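Local coordinates for protein putative L-alanine-DL-glutamate epimerase (Burkholderia xenovorans, PDB 3GO2) that probably acts as a magnesium-dependent racemase or epimerase of the mandelate racemase/muconate lactonizing enzyme family, at residues Cys12-Gly16 with Trp17-His21. Sequence-based numbering, arbitrary orientation.
Sequences CCDAG and WRNYH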
ATOM      1  N   CYS A  12       6.060  48.960  -9.250  1.00 17.83           N
ATOM      2  CA  CYS A  12       5.024  48.380 -10.128  1.00 18.29           C
ATOM      3  C   CYS A  12       4.867  49.237 -11.380  1.00 18.11           C
ATOM      4  O   CYS A  12       4.972  50.454 -11.309  1.00 18.24           O
ATOM      5  CB  CYS A  12       3.720  48.289  -9.336  1.00 19.02           C
ATOM      6  SG  CYS A  12       2.341  47.546 -10.213  1.00 23.03           S
ATOM      7  N   CYS A  13       4.671  48.609 -12.543  1.00 17.76           N
ATOM      8  CA  CYS A  13       4.412  49.353 -13.762  1.00 17.93           C
ATOM      9  C   CYS A  13       3.396  48.652 -14.638  1.00 17.86           C
ATOM     10  O   CYS A  13       3.123  47.446 -14.500  1.00 18.08           O
ATOM     11  CB  CYS A  13       5.713  49.601 -14.528  1.00 18.38           C
ATOM     12  SG  CYS A  13       6.410  48.135 -15.334  1.00 18.50           S
ATOM     13  N   ASP A  14       2.828  49.420 -15.555  1.00 17.59           N
ATOM     14  CA  ASP A  14       1.835  48.902 -16.492  1.00 17.73           C
ATOM     15  C   ASP A  14       2.464  47.884 -17.438  1.00 17.97           C
ATOM     16  O   ASP A  14       3.541  48.122 -17.982  1.00 16.69           O
ATOM     17  CB  ASP A  14       1.297  50.052 -17.358  1.00 17.95           C
ATOM     18  CG  ASP A  14       0.179  49.611 -18.248  1.00 20.66           C
ATOM     19  OD1 ASP A  14      -0.786  49.042 -17.725  1.00 27.63           O
ATOM     20  OD2 ASP A  14       0.281  49.795 -19.469  1.00 28.43           O
ATOM     21  N   ALA A  15       1.775  46.755 -17.615  1.00 18.07           N
ATOM     22  CA  ALA A  15       2.132  45.757 -18.634  1.00 18.95           C
ATOM     23  C   ALA A  15       0.918  45.427 -19.535  1.00 20.01           C
ATOM     24  O   ALA A  15       0.765  44.321 -20.036  1.00 19.47           O
ATOM     25  CB  ALA A  15       2.730  44.475 -17.962  1.00 17.92           C
ATOM     26  N   GLY A  16       0.049  46.412 -19.732  1.00 21.55           N
ATOM     27  CA  GLY A  16      -1.034  46.328 -20.714  1.00 23.25           C
ATOM     28  C   GLY A  16      -2.306  45.804 -20.099  1.00 24.04           C
ATOM     29  O   GLY A  16      -3.188  46.586 -19.726  1.00 25.45           O
ATOM     30  N   TRP A  17      -2.394  44.476 -19.972  1.00 23.46           N
ATOM     31  CA  TRP A  17      -3.565  43.791 -19.413  1.00 23.07           C
ATOM     32  C   TRP A  17      -3.299  43.281 -18.003  1.00 22.58           C
ATOM     33  O   TRP A  17      -4.124  42.598 -17.395  1.00 23.08           O
ATOM     34  CB  TRP A  17      -3.952  42.625 -20.327  1.00 23.64           C
ATOM     35  CG  TRP A  17      -2.839  41.644 -20.525  1.00 22.42           C
ATOM     36  CD1 TRP A  17      -1.789  41.763 -21.379  1.00 22.37           C
ATOM     37  CD2 TRP A  17      -2.672  40.392 -19.856  1.00 22.62           C
ATOM     38  NE1 TRP A  17      -0.974  40.670 -21.283  1.00 23.81           N
ATOM     39  CE2 TRP A  17      -1.486  39.816 -20.348  1.00 23.35           C
ATOM     40  CE3 TRP A  17      -3.397  39.712 -18.879  1.00 23.14           C
ATOM     41  CZ2 TRP A  17      -1.030  38.572 -19.924  1.00 24.07           C
ATOM     42  CZ3 TRP A  17      -2.943  38.482 -18.450  1.00 24.15           C
ATOM     43  CH2 TRP A  17      -1.765  37.928 -18.958  1.00 23.76           C
ATOM     44  N   ARG A  18      -2.117  43.629 -17.489  1.00 21.25           N
ATOM     45  CA  ARG A  18      -1.670  43.280 -16.181  1.00 19.81           C
ATOM     46  C   ARG A  18      -0.541  44.255 -15.828  1.00 18.57           C
ATOM     47  O   ARG A  18      -0.137  45.071 -16.646  1.00 17.72           O
ATOM     48  CB  ARG A  18      -1.155  41.835 -16.151  1.00 19.60           C
ATOM     49  CG  ARG A  18      -0.036  41.604 -17.144  1.00 18.41           C
ATOM     50  CD  ARG A  18       0.491  40.171 -17.096  1.00 18.38           C
ATOM     51  NE  ARG A  18       1.499  39.972 -18.144  1.00 19.01           N
ATOM     52  CZ  ARG A  18       2.197  38.854 -18.315  1.00 19.38           C
ATOM     53  NH1 ARG A  18       1.995  37.798 -17.515  1.00 20.47           N
ATOM     54  NH2 ARG A  18       3.089  38.780 -19.302  1.00 18.84           N
ATOM     55  N   ASN A  19      -0.019  44.142 -14.616  1.00 18.79           N
ATOM     56  CA  ASN A  19       1.133  44.922 -14.219  1.00 18.41           C
ATOM     57  C   ASN A  19       2.333  44.031 -14.017  1.00 18.39           C
ATOM     58  O   ASN A  19       2.192  42.821 -13.786  1.00 19.42           O
ATOM     59  CB  ASN A  19       0.844  45.637 -12.913  1.00 19.16           C
ATOM     60  CG  ASN A  19      -0.281  46.640 -13.053  1.00 18.04           C
ATOM     61  OD1 ASN A  19      -0.348  47.355 -14.054  1.00 20.14           O
ATOM     62  ND2 ASN A  19      -1.155  46.702 -12.056  1.00 21.15           N
ATOM     63  N   TYR A  20       3.506  44.640 -14.060  1.00 16.92           N
ATOM     64  CA  TYR A  20       4.713  43.982 -13.578  1.00 16.45           C
ATOM     65  C   TYR A  20       5.024  44.513 -12.203  1.00 16.27           C
ATOM     66  O   TYR A  20       4.750  45.664 -11.919  1.00 17.29           O
ATOM     67  CB  TYR A  20       5.905  44.304 -14.444  1.00 16.06           C
ATOM     68  CG  TYR A  20       5.918  43.742 -15.838  1.00 15.50           C
ATOM     69  CD1 TYR A  20       5.209  42.589 -16.197  1.00 15.22           C
ATOM     70  CD2 TYR A  20       6.736  44.321 -16.798  1.00 17.41           C
ATOM     71  CE1 TYR A  20       5.272  42.090 -17.470  1.00 14.76           C
ATOM     72  CE2 TYR A  20       6.802  43.811 -18.064  1.00 17.67           C
ATOM     73  CZ  TYR A  20       6.076  42.696 -18.393  1.00 16.16           C
ATOM     74  OH  TYR A  20       6.181  42.197 -19.674  1.00 16.83           O
ATOM     75  N   HIS A  21       5.629  43.683 -11.361  1.00 15.56           N
ATOM     76  CA  HIS A  21       6.088  44.102 -10.057  1.00 14.95           C
ATOM     77  C   HIS A  21       7.549  43.727  -9.840  1.00 14.78           C
ATOM     78  O   HIS A  21       8.016  42.725 -10.362  1.00 14.11           O
ATOM     79  CB  HIS A  21       5.267  43.432  -8.948  1.00 15.50           C
ATOM     80  CG  HIS A  21       3.799  43.699  -9.029  1.00 16.73           C
ATOM     81  ND1 HIS A  21       3.165  44.572  -8.169  1.00 20.88           N
ATOM     82  CD2 HIS A  21       2.832  43.175  -9.821  1.00 22.19           C
ATOM     83  CE1 HIS A  21       1.870  44.590  -8.440  1.00 21.51           C
ATOM     84  NE2 HIS A  21       1.641  43.757  -9.439  1.00 21.63           N
TER
HETATM   85  O   HOH W   1       1.564  41.651 -20.374  1.00 20.49           O
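One face of the Tyr20 ring carries the methyl group of Ala15, a CH-pi contact in which CB stands 3.6 Å from the ring centroid and 16° off the normal. The sulfur of Cys13 approaches the same ring obliquely, and its nearest Tyr20 atom is CB, 4.0 Å from SG, while the phenol oxygen is hydrogen-bonded to Glu352 OE1. The other side of the hairpin repeats the theme with different chemistry: Cys12 SG sits over one face of the His21 imidazole, 3.8 Å from its centroid. Cys12 turns its sulfur anti to the backbone N (chi1 -178°), which carries it over His21 and against Asn19 CB. Around the bend, the guanidinium of Arg18 has Trp17 CZ2 over one face, and the extended arginine chain lays CD on the indole.

Backbone pairing explains this alternation. Cys13 N donates to Tyr20 O at 3.0 Å, and Tyr20 N returns a bond to Cys13 O at 2.9 Å, a hydrogen-bonded antiparallel pair flanked by the non-hydrogen-bonded pairs Cys12–His21 and Asp14–Asn19. Beyond them Ala15 N reaches Arg18 O at 2.7 Å, closing the turn, where Gly16 adopts a backbone conformation that glycine readily accommodates. A water accepts from Arg18 NE and donates to Ala15 O, tying side chain to bend; Arg18 NH2 goes on to Phe320 O. Such a beta hairpin, joining strands 5-14 and 19-27, opens the three-stranded antiparallel sheet of the enolase-superfamily N-terminal domain, and its tip brings Trp17 and Arg18 to about 7 Å, side chain to side chain, from Arg178 and His125 respectively, residues seen to bind 2-oxoglutarate in this protein.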